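Local structure of type III effector HopA1 (Pseudomonas syringae pv. tomato str. DC3000, 4RSX) at residues A[9-14]-A[220-225]; A[47-52]-A[91-96]; A[125-130]-A[143-148]; A[206-211]-A[245-250]. The protein is a type III secretion effector, probably delivered into plant host cells by the bacterium, and is represented here by its C-terminal alpha/beta part. All blocks are in the same frame, centred on the assembly; numbering follows the deposited sequence.

Contact 1: A[9-14]-A[220-225]; sequences NSFHEW and AEVISD
In both Phe-11 and Trp-14, chi1 178° sets CG anti to the backbone N. The Trp-14 CB points at helix 215-228, while the Phe-11 ring gets there only with its far end. The Ile-223 side chain is the wedge between them. Its CD1 sits over one face of the indole, 3.6 Å from the centroid of the Trp-14 five-membered ring. It lies 12° off the ring normal, a CH-pi contact. The side chains of Phe-11 and Ile-223 reach toward each other tip to tip, with Phe-11 CE1 3.7 Å from Ile-223 CG1. Val-222 comes in at the edge of the phenyl ring, where its CG1 is 3.8 Å from Phe-11 CZ.

The contact is a helix-helix crossing. The segments 9-14 and 220-225 pass 10.9 Å apart, axis to axis, at a crossing angle of -60°. They belong to helix 2-19 and helix 215-228, and every side chain that meets across them is buried.

The six-membered part of the indole extends past Ile-223 to Ala-220. Trp-14 CZ2 lies 3.9 Å from Ala-220 CB, and Trp-14 CH2 is 3.6 Å from Ala-220 N. On the polar side of the indole, Trp-14 NE1 donates to the carbonyl O of Ile-29 in helix 26-35. Leu-242 of helix 234-245 packs against both Phe-11 and Val-222.

Contact 2: A[47-52]-A[91-96]; sequences QQEEFL and DAKRFF
Lys-93 and Glu-49 meet in a salt bridge, with Lys-93 NZ 3.2 Å from Glu-49 OE2. The hydrogen bond within it is weak. The two side chains cross obliquely. The lysine runs out extended beyond CG, while Glu-49 bends at chi2 (-73°), which turns its CD back from a CB that points away from the loop.

The aliphatic part of Lys-93 is also in contact. Gln-48 crosses it at about a right angle, and Gln-48 OE1 lies 3.5 Å from Lys-93 CD. Leu-52 crosses it in the same manner, with CD1 4.1 Å from Lys-93 CG. The other methyl, Leu-52 CD2, rests 3.8 Å from the carbonyl O of Ala-92. The lysine methylenes thus lie against an amide oxygen and a leucine methyl, and the ammonium meets a carboxylate.

The next shell holds two of these groups. Gln-48 NE2 donates to the carbonyl O of Met-43, and this sets the amide with its oxygen toward the lysine. The carbonyl O of Ala-92 accepts from Tyr-97 OH. In the loop, Asp-91 O takes two backbone bonds, from Arg-94 N at 2.7 Å and from Phe-95 N at 3.0 Å. The Asp-91 CB lies over the centre of one face of the Phe-95 ring.

The contact ties helix 45-58 to the loop between helix 82-88 and strand 96-101. Leu-52 also touches Ile-86 of helix 82-88, and Lys-93 is backbone hydrogen-bonded with Ala-149, just beyond strand 140-146.

Contact 3: A[125-130]-A[143-148]; sequences QLTRAM and GKVIGP
Thr-127, Met-130 and Val-145 join helix 123-136 to strand 140-146, the next element in the chain. This is a helix laid on one face of an antiparallel sheet, in an alpha/beta fold. The segments run nearly antiparallel, at 167°, with their axes 9.8 Å apart.

Val-145 CG1 is the centre of the contact. It lies 3.8 Å from Met-130 SD and 3.7 Å from Thr-127 OG1, so two residues about one helical turn apart touch the same methyl, from directions about 86° apart. Met-130 and Val-145 slide past each other in opposite directions. Thr-127 crosses the valine obliquely.

The Met-130 chain bends at chi3 (69°), and this turns its CE in over the strand backbone. There CE is 4.0 Å from the carbonyl O of Lys-144 and 4.3 Å from Gly-143 CA. Gly-143 has no side chain, and the methyl can therefore come close to the main chain.

The side chains that meet are apolar apart from the threonine hydroxyl. Thr-127 OG1 is bonded back to the carbonyl O of Ala-123 in its own helix, so this buried oxygen has a partner although it faces a methyl.

Lys-144 lies between Gly-143 and Val-145 in sequence and points away from the helix. Its NZ makes a salt bridge with Asp-156 and a cation-pi contact with Phe-96. Strand 140-146 is an inner strand, paired with 96-101 and 158-162. Met-130 also touches Ala-158 and Leu-160 of strand 158-162, and Phe-51 of helix 45-58 packs on Thr-127.

Contact 4: A[206-211]-A[245-250]; sequences ESILGD and NGYDPD
A single water bridges Tyr-247 to Ile-208 and Asp-211. It lies 2.6 Å from Tyr-247 OH, near the ring plane at the ring edge. It donates to Asp-211 OD2 at 2.8 Å and accepts from Ile-208 N at 3.2 Å. Tyr-247 OH and Asp-211 OD2 are themselves 4.0 Å apart, so the water mediates between them. Asp-211 OD2 has a second partner in the salt bridge to Arg-213.

Ile-208 supplies the apolar part of the contact. Its CG1 stands between the backbone N and the carbonyl carbon (chi1 56°). From there CD1 goes over one face of the Tyr-247 ring, offset toward the rim. Ile-208 CD1 is 3.9 Å from the centroid of the Tyr-247 ring, 22° off the normal: a CH-pi contact. The same methyl is 3.2 Å from the carbonyl O of Asn-245, a close approach. Gly-246, with no side chain, leaves room for it. Tyr-247 also makes a cation-pi contact with Arg-219 of helix 215-228.

A beta turn meets a helix end here. Ile-208 to Asp-211 form a type I' beta turn in the chain following strand 202-207, closed by Asp-211 N to Ile-208 O at 2.7 Å. Across from it, helix 234-245 ends in a Schellman motif, with Gly-246 at positive phi (102°) in the C' position, the usual place of glycine in this motif.

Overall arrangement
Contacts 1 and 4 lie on one side of the chain's centre, and contacts 2 and 3 on the other. Contacts 1 and 4 have centres 13 Å apart and interlock along the chain, with Val-222 packing on Tyr-247 and Asp-225 bonded to Asn-245. Contacts 2 and 3 follow each other in sequence with centres 11 Å apart, and Phe-51 meets Thr-127 between them. Both are nested inside the long loop closed by contact 1. Contacts 3 and 4 reach the same seven-stranded antiparallel sheet, 26 Å apart between centres. The sheet thus reaches both sides of the chain's centre, while contact 1 brings the N-terminal helix 2-19 onto the late helix 215-228.

Contact 1: A[9-14]-A[220-225]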
loop_
_atom_site.group_PDB
_atom_site.type_symbol
_atom_site.label_atom_id
_atom_site.label_comp_id
_atom_site.label_asym_id
_atom_site.label_seq_id
_atom_site.Cartn_x
_atom_site.Cartn_y
_atom_site.Cartn_z
ATOM N N ASN A 9 -4.376 15.135 -11.027
ATOM C CA ASN A 9 -3.224 15.950 -11.430
ATOM C C ASN A 9 -1.865 15.282 -11.184
ATOM O O ASN A 9 -0.929 15.481 -11.962
ATOM C CB ASN A 9 -3.262 17.352 -10.783
ATOM C CG ASN A 9 -4.436 18.212 -11.281
ATOM O OD1 ASN A 9 -4.957 18.015 -12.391
ATOM N ND2 ASN A 9 -4.853 19.175 -10.453
ATOM N N SER A 10 -1.736 14.505 -10.111
ATOM C CA SER A 10 -0.460 13.797 -9.873
ATOM C C SER A 10 -0.329 12.620 -10.842
ATOM O O SER A 10 0.766 12.281 -11.278
ATOM C CB SER A 10 -0.341 13.298 -8.427
ATOM O OG SER A 10 -1.169 12.155 -8.209
ATOM N N PHE A 11 -1.460 12.007 -11.177
ATOM C CA PHE A 11 -1.510 10.970 -12.201
ATOM C C PHE A 11 -1.142 11.554 -13.564
ATOM O O PHE A 11 -0.347 10.972 -14.311
ATOM C CB PHE A 11 -2.914 10.357 -12.242
ATOM C CG PHE A 11 -3.097 9.294 -13.303
ATOM C CD1 PHE A 11 -2.416 8.090 -13.225
ATOM C CD2 PHE A 11 -3.957 9.504 -14.371
ATOM C CE1 PHE A 11 -2.583 7.103 -14.198
ATOM C CE2 PHE A 11 -4.130 8.521 -15.353
ATOM C CZ PHE A 11 -3.437 7.320 -15.261
ATOM N N HIS A 12 -1.710 12.709 -13.888
ATOM C CA HIS A 12 -1.412 13.347 -15.167
ATOM C C HIS A 12 0.069 13.744 -15.300
ATOM O O HIS A 12 0.685 13.533 -16.347
ATOM C CB HIS A 12 -2.327 14.556 -15.402
ATOM C CG HIS A 12 -2.182 15.157 -16.762
ATOM N ND1 HIS A 12 -2.984 14.802 -17.826
ATOM C CD2 HIS A 12 -1.307 16.075 -17.244
ATOM C CE1 HIS A 12 -2.624 15.487 -18.897
ATOM N NE2 HIS A 12 -1.610 16.265 -18.572
ATOM N N GLU A 13 0.642 14.306 -14.240
ATOM C CA GLU A 13 2.080 14.618 -14.231
ATOM C C GLU A 13 2.957 13.394 -14.539
ATOM O O GLU A 13 3.855 13.450 -15.391
ATOM C CB GLU A 13 2.500 15.237 -12.890
ATOM C CG GLU A 13 4.011 15.494 -12.797
ATOM C CD GLU A 13 4.515 16.414 -13.908
ATOM O OE1 GLU A 13 3.747 17.297 -14.344
ATOM O OE2 GLU A 13 5.678 16.260 -14.355
ATOM N N TRP A 14 2.682 12.296 -13.827
ATOM C CA TRP A 14 3.342 11.008 -14.033
ATOM C C TRP A 14 3.277 10.647 -15.518
ATOM O O TRP A 14 4.295 10.295 -16.140
ATOM C CB TRP A 14 2.607 9.949 -13.188
ATOM C CG TRP A 14 3.107 8.531 -13.298
ATOM C CD1 TRP A 14 4.220 8.093 -13.961
ATOM C CD2 TRP A 14 2.508 7.357 -12.705
ATOM N NE1 TRP A 14 4.345 6.728 -13.820
ATOM C CE2 TRP A 14 3.313 6.255 -13.057
ATOM C CE3 TRP A 14 1.370 7.144 -11.911
ATOM C CZ2 TRP A 14 3.015 4.945 -12.645
ATOM C CZ3 TRP A 14 1.072 5.843 -11.506
ATOM C CH2 TRP A 14 1.895 4.758 -11.877
ATOM N N ALA A 220 0.303 2.260 -13.967
ATOM C CA ALA A 220 1.339 2.404 -14.993
ATOM C C ALA A 220 0.776 1.921 -16.323
ATOM O O ALA A 220 1.023 2.519 -17.387
ATOM C CB ALA A 220 2.598 1.598 -14.625
ATOM N N GLU A 221 0.000 0.842 -16.254
ATOM C CA GLU A 221 -0.489 0.191 -17.462
ATOM C C GLU A 221 -1.648 0.952 -18.101
ATOM O O GLU A 221 -1.810 0.939 -19.322
ATOM C CB GLU A 221 -0.766 -1.306 -17.203
ATOM C CG GLU A 221 0.569 -2.086 -17.084
ATOM C CD GLU A 221 0.430 -3.523 -16.583
ATOM O OE1 GLU A 221 1.396 -4.310 -16.758
ATOM O OE2 GLU A 221 -0.625 -3.869 -16.007
ATOM N N VAL A 222 -2.429 1.654 -17.279
ATOM C CA VAL A 222 -3.416 2.597 -17.797
ATOM C C VAL A 222 -2.705 3.650 -18.675
ATOM O O VAL A 222 -3.187 4.011 -19.765
ATOM C CB VAL A 222 -4.177 3.298 -16.641
ATOM C CG1 VAL A 222 -5.013 4.456 -17.158
ATOM C CG2 VAL A 222 -5.058 2.304 -15.892
ATOM N N ILE A 223 -1.562 4.136 -18.195
ATOM C CA ILE A 223 -0.804 5.154 -18.916
ATOM C C ILE A 223 -0.274 4.614 -20.248
ATOM O O ILE A 223 -0.352 5.299 -21.271
ATOM C CB ILE A 223 0.377 5.685 -18.069
ATOM C CG1 ILE A 223 -0.140 6.478 -16.864
ATOM C CG2 ILE A 223 1.298 6.571 -18.915
ATOM C CD1 ILE A 223 0.944 6.810 -15.852
ATOM N N SER A 224 0.270 3.395 -20.231
ATOM C CA SER A 224 0.725 2.735 -21.459
ATOM C C SER A 224 -0.378 2.708 -22.499
ATOM O O SER A 224 -0.152 3.023 -23.671
ATOM C CB SER A 224 1.148 1.291 -21.186
ATOM O OG SER A 224 2.254 1.260 -20.318
ATOM N N ASP A 225 -1.568 2.305 -22.071
ATOM C CA ASP A 225 -2.707 2.263 -22.973
ATOM C C ASP A 225 -2.990 3.635 -23.574
ATOM O O ASP A 225 -3.129 3.764 -24.788
ATOM C CB ASP A 225 -3.956 1.739 -22.258
ATOM C CG ASP A 225 -3.865 0.257 -21.937
ATOM O OD1 ASP A 225 -3.033 -0.449 -22.564
ATOM O OD2 ASP A 225 -4.636 -0.196 -21.059
#

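Contact 2: A[47-52]-A[91-96]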
loop_
_atom_site.group_PDB
_atom_site.type_symbol
_atom_site.label_atom_id
_atom_site.label_comp_id
_atom_site.label_asym_id
_atom_site.label_seq_id
_atom_site.Cartn_x
_atom_site.Cartn_y
_atom_site.Cartn_z
ATOM N N GLN A 47 16.150 -0.772 16.916
ATOM C CA GLN A 47 14.759 -0.530 16.557
ATOM C C GLN A 47 14.231 -1.636 15.633
ATOM O O GLN A 47 13.117 -2.126 15.829
ATOM C CB GLN A 47 14.584 0.889 15.991
ATOM C CG GLN A 47 14.595 1.960 17.111
ATOM C CD GLN A 47 14.678 3.379 16.586
ATOM O OE1 GLN A 47 15.128 3.622 15.453
ATOM N NE2 GLN A 47 14.239 4.331 17.403
ATOM N N GLN A 48 15.054 -2.060 14.674
ATOM C CA GLN A 48 14.726 -3.196 13.798
ATOM C C GLN A 48 14.491 -4.483 14.586
ATOM O O GLN A 48 13.498 -5.195 14.382
ATOM C CB GLN A 48 15.836 -3.392 12.749
ATOM C CG GLN A 48 15.957 -2.193 11.800
ATOM C CD GLN A 48 17.060 -2.329 10.750
ATOM O OE1 GLN A 48 17.285 -3.407 10.188
ATOM N NE2 GLN A 48 17.738 -1.223 10.470
ATOM N N GLU A 49 15.395 -4.766 15.514
ATOM C CA GLU A 49 15.255 -5.947 16.349
ATOM C C GLU A 49 13.991 -5.902 17.206
ATOM O O GLU A 49 13.311 -6.912 17.362
ATOM C CB GLU A 49 16.512 -6.144 17.209
ATOM C CG GLU A 49 17.765 -6.470 16.377
ATOM C CD GLU A 49 17.744 -7.893 15.806
ATOM O OE1 GLU A 49 16.912 -8.712 16.259
ATOM O OE2 GLU A 49 18.561 -8.197 14.909
ATOM N N GLU A 50 13.678 -4.734 17.756
ATOM C CA GLU A 50 12.441 -4.537 18.515
ATOM C C GLU A 50 11.230 -4.819 17.609
ATOM O O GLU A 50 10.220 -5.391 18.040
ATOM C CB GLU A 50 12.390 -3.102 19.078
ATOM C CG GLU A 50 11.124 -2.768 19.887
ATOM C CD GLU A 50 10.936 -1.259 20.122
ATOM O OE1 GLU A 50 11.733 -0.457 19.582
ATOM O OE2 GLU A 50 9.982 -0.870 20.840
ATOM N N PHE A 51 11.353 -4.431 16.344
ATOM C CA PHE A 51 10.288 -4.655 15.375
ATOM C C PHE A 51 10.031 -6.158 15.191
ATOM O O PHE A 51 8.898 -6.629 15.329
ATOM C CB PHE A 51 10.644 -3.996 14.036
ATOM C CG PHE A 51 9.538 -4.051 13.030
ATOM C CD1 PHE A 51 8.591 -3.032 12.970
ATOM C CD2 PHE A 51 9.422 -5.126 12.162
ATOM C CE1 PHE A 51 7.552 -3.083 12.056
ATOM C CE2 PHE A 51 8.381 -5.181 11.236
ATOM C CZ PHE A 51 7.443 -4.164 11.187
ATOM N N LEU A 52 11.085 -6.914 14.893
ATOM C CA LEU A 52 10.946 -8.366 14.740
ATOM C C LEU A 52 10.399 -9.016 16.005
ATOM O O LEU A 52 9.535 -9.891 15.940
ATOM C CB LEU A 52 12.280 -9.003 14.346
ATOM C CG LEU A 52 12.801 -8.513 13.004
ATOM C CD1 LEU A 52 14.051 -9.256 12.623
ATOM C CD2 LEU A 52 11.724 -8.674 11.939
ATOM N N ASP A 91 16.787 -12.683 4.944
ATOM C CA ASP A 91 15.921 -11.633 4.414
ATOM C C ASP A 91 14.902 -11.105 5.422
ATOM O O ASP A 91 14.107 -10.232 5.082
ATOM C CB ASP A 91 15.176 -12.141 3.190
ATOM C CG ASP A 91 16.083 -12.344 2.016
ATOM O OD1 ASP A 91 16.654 -11.340 1.536
ATOM O OD2 ASP A 91 16.217 -13.505 1.572
ATOM N N ALA A 92 14.939 -11.630 6.648
ATOM C CA ALA A 92 13.933 -11.340 7.673
ATOM C C ALA A 92 13.713 -9.848 7.953
ATOM O O ALA A 92 12.607 -9.438 8.298
ATOM C CB ALA A 92 14.260 -12.083 8.970
ATOM N N LYS A 93 14.761 -9.043 7.806
ATOM C CA LYS A 93 14.654 -7.604 8.028
ATOM C C LYS A 93 14.181 -6.862 6.780
ATOM O O LYS A 93 13.914 -5.656 6.829
ATOM C CB LYS A 93 16.009 -7.034 8.484
ATOM C CG LYS A 93 16.451 -7.489 9.871
ATOM C CD LYS A 93 17.800 -6.871 10.291
ATOM C CE LYS A 93 18.130 -7.244 11.741
ATOM N NZ LYS A 93 19.599 -7.293 12.042
ATOM N N ARG A 94 14.067 -7.574 5.660
ATOM C CA ARG A 94 13.848 -6.907 4.371
ATOM C C ARG A 94 12.495 -7.206 3.725
ATOM O O ARG A 94 11.909 -6.345 3.068
ATOM C CB ARG A 94 14.952 -7.284 3.373
ATOM C CG ARG A 94 16.375 -7.247 3.927
ATOM C CD ARG A 94 17.100 -5.966 3.529
ATOM N NE ARG A 94 17.041 -5.725 2.085
ATOM C CZ ARG A 94 17.527 -4.638 1.485
ATOM N NH1 ARG A 94 18.113 -3.685 2.202
ATOM N NH2 ARG A 94 17.424 -4.502 0.166
ATOM N N PHE A 95 12.015 -8.433 3.887
ATOM C CA PHE A 95 10.824 -8.862 3.170
ATOM C C PHE A 95 9.540 -8.375 3.838
ATOM O O PHE A 95 9.581 -7.807 4.932
ATOM C CB PHE A 95 10.816 -10.385 2.996
ATOM C CG PHE A 95 11.748 -10.882 1.903
ATOM C CD1 PHE A 95 12.467 -9.981 1.116
ATOM C CD2 PHE A 95 11.891 -12.243 1.660
ATOM C CE1 PHE A 95 13.327 -10.427 0.106
ATOM C CE2 PHE A 95 12.745 -12.702 0.648
ATOM C CZ PHE A 95 13.465 -11.788 -0.127
ATOM N N PHE A 96 8.405 -8.593 3.173
ATOM C CA PHE A 96 7.103 -8.217 3.730
ATOM C C PHE A 96 6.555 -9.240 4.720
ATOM O O PHE A 96 6.769 -10.440 4.564
ATOM C CB PHE A 96 6.076 -8.066 2.613
ATOM C CG PHE A 96 6.111 -6.738 1.937
ATOM C CD1 PHE A 96 5.502 -5.632 2.521
ATOM C CD2 PHE A 96 6.741 -6.592 0.712
ATOM C CE1 PHE A 96 5.528 -4.404 1.893
ATOM C CE2 PHE A 96 6.779 -5.362 0.077
ATOM C CZ PHE A 96 6.170 -4.267 0.666
#

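Contact 3: A[125-130]-A[143-148]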
loop_
_atom_site.group_PDB
_atom_site.type_symbol
_atom_site.label_atom_id
_atom_site.label_comp_id
_atom_site.label_asym_id
_atom_site.label_seq_id
_atom_site.Cartn_x
_atom_site.Cartn_y
_atom_site.Cartn_z
ATOM N N GLN A 125 5.142 0.724 16.688
ATOM C CA GLN A 125 3.888 1.240 17.223
ATOM C C GLN A 125 2.758 1.128 16.202
ATOM O O GLN A 125 1.646 0.715 16.546
ATOM C CB GLN A 125 4.042 2.705 17.653
ATOM C CG GLN A 125 4.686 2.909 19.008
ATOM C CD GLN A 125 4.359 4.272 19.606
ATOM O OE1 GLN A 125 5.253 5.026 19.992
ATOM N NE2 GLN A 125 3.071 4.584 19.700
ATOM N N LEU A 126 3.027 1.512 14.956
ATOM C CA LEU A 126 1.996 1.418 13.920
ATOM C C LEU A 126 1.554 -0.029 13.748
ATOM O O LEU A 126 0.349 -0.311 13.638
ATOM C CB LEU A 126 2.502 1.972 12.587
ATOM C CG LEU A 126 1.571 1.795 11.382
ATOM C CD1 LEU A 126 0.239 2.455 11.660
ATOM C CD2 LEU A 126 2.192 2.390 10.134
ATOM N N THR A 127 2.525 -0.946 13.750
ATOM C CA THR A 127 2.225 -2.354 13.499
ATOM C C THR A 127 1.288 -2.894 14.583
ATOM O O THR A 127 0.333 -3.620 14.290
ATOM C CB THR A 127 3.511 -3.197 13.403
ATOM O OG1 THR A 127 4.256 -2.765 12.259
ATOM C CG2 THR A 127 3.183 -4.676 13.235
ATOM N N ARG A 128 1.553 -2.503 15.826
ATOM C CA ARG A 128 0.695 -2.853 16.951
ATOM C C ARG A 128 -0.720 -2.332 16.747
ATOM O O ARG A 128 -1.692 -3.053 16.967
ATOM C CB ARG A 128 1.259 -2.255 18.246
ATOM C CG ARG A 128 2.590 -2.849 18.699
ATOM C CD ARG A 128 2.881 -2.482 20.161
ATOM N NE ARG A 128 4.270 -2.761 20.518
ATOM C CZ ARG A 128 4.662 -3.801 21.253
ATOM N NH1 ARG A 128 3.762 -4.661 21.727
ATOM N NH2 ARG A 128 5.955 -3.976 21.522
ATOM N N ALA A 129 -0.831 -1.063 16.358
ATOM C CA ALA A 129 -2.132 -0.466 16.105
ATOM C C ALA A 129 -2.851 -1.175 14.953
ATOM O O ALA A 129 -4.068 -1.352 14.993
ATOM C CB ALA A 129 -1.990 1.022 15.821
ATOM N N MET A 130 -2.103 -1.574 13.923
ATOM C CA MET A 130 -2.704 -2.278 12.788
ATOM C C MET A 130 -3.272 -3.622 13.229
ATOM O O MET A 130 -4.385 -3.985 12.847
ATOM C CB MET A 130 -1.686 -2.466 11.654
ATOM C CG MET A 130 -1.371 -1.172 10.912
ATOM S SD MET A 130 0.026 -1.351 9.777
ATOM C CE MET A 130 -0.732 -2.425 8.553
ATOM N N GLY A 143 -3.407 -6.975 6.728
ATOM C CA GLY A 143 -2.504 -5.859 6.568
ATOM C C GLY A 143 -1.160 -6.377 6.127
ATOM O O GLY A 143 -0.907 -7.580 6.204
ATOM N N LYS A 144 -0.293 -5.492 5.644
ATOM C CA LYS A 144 1.093 -5.909 5.457
ATOM C C LYS A 144 2.056 -4.808 5.870
ATOM O O LYS A 144 1.766 -3.611 5.722
ATOM C CB LYS A 144 1.368 -6.397 4.017
ATOM C CG LYS A 144 1.792 -5.306 3.053
ATOM C CD LYS A 144 2.065 -5.802 1.613
ATOM C CE LYS A 144 2.216 -4.563 0.679
ATOM N NZ LYS A 144 2.436 -4.880 -0.786
ATOM N N VAL A 145 3.196 -5.219 6.410
ATOM C CA VAL A 145 4.263 -4.280 6.726
ATOM C C VAL A 145 5.574 -4.796 6.143
ATOM O O VAL A 145 5.846 -6.004 6.179
ATOM C CB VAL A 145 4.379 -4.037 8.258
ATOM C CG1 VAL A 145 3.142 -3.299 8.769
ATOM C CG2 VAL A 145 4.531 -5.360 9.005
ATOM N N ILE A 146 6.357 -3.883 5.572
ATOM C CA ILE A 146 7.677 -4.204 5.038
ATOM C C ILE A 146 8.647 -4.435 6.208
ATOM O O ILE A 146 8.461 -3.871 7.296
ATOM C CB ILE A 146 8.188 -3.045 4.156
ATOM C CG1 ILE A 146 9.436 -3.426 3.363
ATOM C CG2 ILE A 146 8.525 -1.844 5.002
ATOM C CD1 ILE A 146 9.255 -4.583 2.437
ATOM N N GLY A 147 9.659 -5.277 5.994
ATOM C CA GLY A 147 10.703 -5.479 6.985
ATOM C C GLY A 147 11.335 -4.173 7.458
ATOM O O GLY A 147 11.445 -3.213 6.682
ATOM N N PRO A 148 11.777 -4.141 8.729
ATOM C CA PRO A 148 12.273 -2.935 9.413
ATOM C C PRO A 148 13.464 -2.257 8.745
ATOM O O PRO A 148 13.627 -1.041 8.894
ATOM C CB PRO A 148 12.681 -3.453 10.801
ATOM C CG PRO A 148 12.889 -4.937 10.622
ATOM C CD PRO A 148 11.857 -5.331 9.597
#

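Contact 4: A[206-211]-A[245-250]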
loop_
_atom_site.group_PDB
_atom_site.type_symbol
_atom_site.label_atom_id
_atom_site.label_comp_id
_atom_site.label_asym_id
_atom_site.label_seq_id
_atom_site.Cartn_x
_atom_site.Cartn_y
_atom_site.Cartn_z
ATOM N N GLU A 206 -8.051 2.168 -4.881
ATOM C CA GLU A 206 -8.892 0.986 -5.027
ATOM C C GLU A 206 -8.349 0.031 -6.074
ATOM O O GLU A 206 -7.750 0.451 -7.068
ATOM C CB GLU A 206 -10.329 1.398 -5.362
ATOM C CG GLU A 206 -10.968 2.252 -4.282
ATOM C CD GLU A 206 -12.440 2.588 -4.546
ATOM O OE1 GLU A 206 -12.891 2.531 -5.712
ATOM O OE2 GLU A 206 -13.151 2.919 -3.573
ATOM N N SER A 207 -8.541 -1.258 -5.846
ATOM C CA SER A 207 -8.136 -2.252 -6.826
ATOM C C SER A 207 -9.398 -2.959 -7.312
ATOM O O SER A 207 -10.408 -3.003 -6.597
ATOM C CB SER A 207 -7.131 -3.227 -6.220
ATOM O OG SER A 207 -7.690 -3.882 -5.105
ATOM N N ILE A 208 -9.367 -3.470 -8.539
ATOM C CA ILE A 208 -10.567 -4.069 -9.122
ATOM C C ILE A 208 -10.318 -5.477 -9.602
ATOM O O ILE A 208 -9.163 -5.877 -9.794
ATOM C CB ILE A 208 -11.092 -3.260 -10.335
ATOM C CG1 ILE A 208 -10.005 -3.094 -11.395
ATOM C CG2 ILE A 208 -11.576 -1.905 -9.912
ATOM C CD1 ILE A 208 -10.344 -2.011 -12.411
ATOM N N LEU A 209 -11.414 -6.215 -9.791
ATOM C CA LEU A 209 -11.394 -7.477 -10.533
ATOM C C LEU A 209 -10.408 -8.458 -9.950
ATOM O O LEU A 209 -9.781 -9.214 -10.686
ATOM C CB LEU A 209 -11.033 -7.228 -11.999
ATOM C CG LEU A 209 -12.023 -6.367 -12.788
ATOM C CD1 LEU A 209 -11.427 -5.865 -14.119
ATOM C CD2 LEU A 209 -13.289 -7.178 -13.031
ATOM N N GLY A 210 -10.261 -8.436 -8.629
ATOM C CA GLY A 210 -9.304 -9.305 -7.969
ATOM C C GLY A 210 -7.851 -9.015 -8.295
ATOM O O GLY A 210 -6.986 -9.848 -8.029
ATOM N N ASP A 211 -7.568 -7.838 -8.850
ATOM C CA ASP A 211 -6.202 -7.467 -9.238
ATOM C C ASP A 211 -5.179 -7.685 -8.118
ATOM O O ASP A 211 -5.464 -7.447 -6.942
ATOM C CB ASP A 211 -6.167 -6.006 -9.682
ATOM C CG ASP A 211 -4.894 -5.639 -10.428
ATOM O OD1 ASP A 211 -3.873 -6.368 -10.341
ATOM O OD2 ASP A 211 -4.915 -4.587 -11.102
ATOM N N ASN A 245 -10.338 0.816 -18.502
ATOM C CA ASN A 245 -9.646 -0.134 -17.627
ATOM C C ASN A 245 -10.364 -0.332 -16.310
ATOM O O ASN A 245 -9.931 -1.119 -15.480
ATOM C CB ASN A 245 -8.209 0.305 -17.364
ATOM C CG ASN A 245 -7.283 -0.105 -18.470
ATOM O OD1 ASN A 245 -6.971 -1.289 -18.605
ATOM N ND2 ASN A 245 -6.846 0.864 -19.289
ATOM N N GLY A 246 -11.466 0.387 -16.129
ATOM C CA GLY A 246 -12.339 0.147 -15.001
ATOM C C GLY A 246 -12.196 1.145 -13.869
ATOM O O GLY A 246 -12.808 0.979 -12.808
ATOM N N TYR A 247 -11.400 2.186 -14.085
ATOM C CA TYR A 247 -11.215 3.195 -13.049
ATOM C C TYR A 247 -12.038 4.449 -13.319
ATOM O O TYR A 247 -12.594 4.626 -14.406
ATOM C CB TYR A 247 -9.735 3.536 -12.897
ATOM C CG TYR A 247 -8.884 2.322 -12.600
ATOM C CD1 TYR A 247 -8.877 1.751 -11.341
ATOM C CD2 TYR A 247 -8.088 1.747 -13.587
ATOM C CE1 TYR A 247 -8.102 0.639 -11.067
ATOM C CE2 TYR A 247 -7.305 0.635 -13.321
ATOM C CZ TYR A 247 -7.323 0.079 -12.058
ATOM O OH TYR A 247 -6.553 -1.030 -11.775
ATOM N N ASP A 248 -12.115 5.311 -12.316
ATOM C CA ASP A 248 -12.876 6.548 -12.424
ATOM C C ASP A 248 -12.021 7.577 -13.182
ATOM O O ASP A 248 -10.896 7.880 -12.779
ATOM C CB ASP A 248 -13.262 7.016 -11.014
ATOM C CG ASP A 248 -14.109 8.283 -11.012
ATOM O OD1 ASP A 248 -13.899 9.161 -11.868
ATOM O OD2 ASP A 248 -14.988 8.407 -10.135
ATOM N N PRO A 249 -12.537 8.096 -14.304
ATOM C CA PRO A 249 -11.701 8.949 -15.167
ATOM C C PRO A 249 -11.370 10.301 -14.536
ATOM O O PRO A 249 -10.460 11.008 -15.020
ATOM C CB PRO A 249 -12.569 9.154 -16.419
ATOM C CG PRO A 249 -14.011 8.964 -15.914
ATOM C CD PRO A 249 -13.885 7.874 -14.864
ATOM N N ASP A 250 -12.098 10.664 -13.478
ATOM C CA ASP A 250 -11.805 11.918 -12.779
ATOM C C ASP A 250 -11.016 11.702 -11.491
ATOM O O ASP A 250 -10.392 12.624 -10.967
ATOM C CB ASP A 250 -13.091 12.712 -12.524
ATOM C CG ASP A 250 -13.746 13.185 -13.825
ATOM O OD1 ASP A 250 -13.015 13.491 -14.803
ATOM O OD2 ASP A 250 -14.990 13.231 -13.877
HETATM O O HOH W 1 -6.467 -2.642 -9.730
#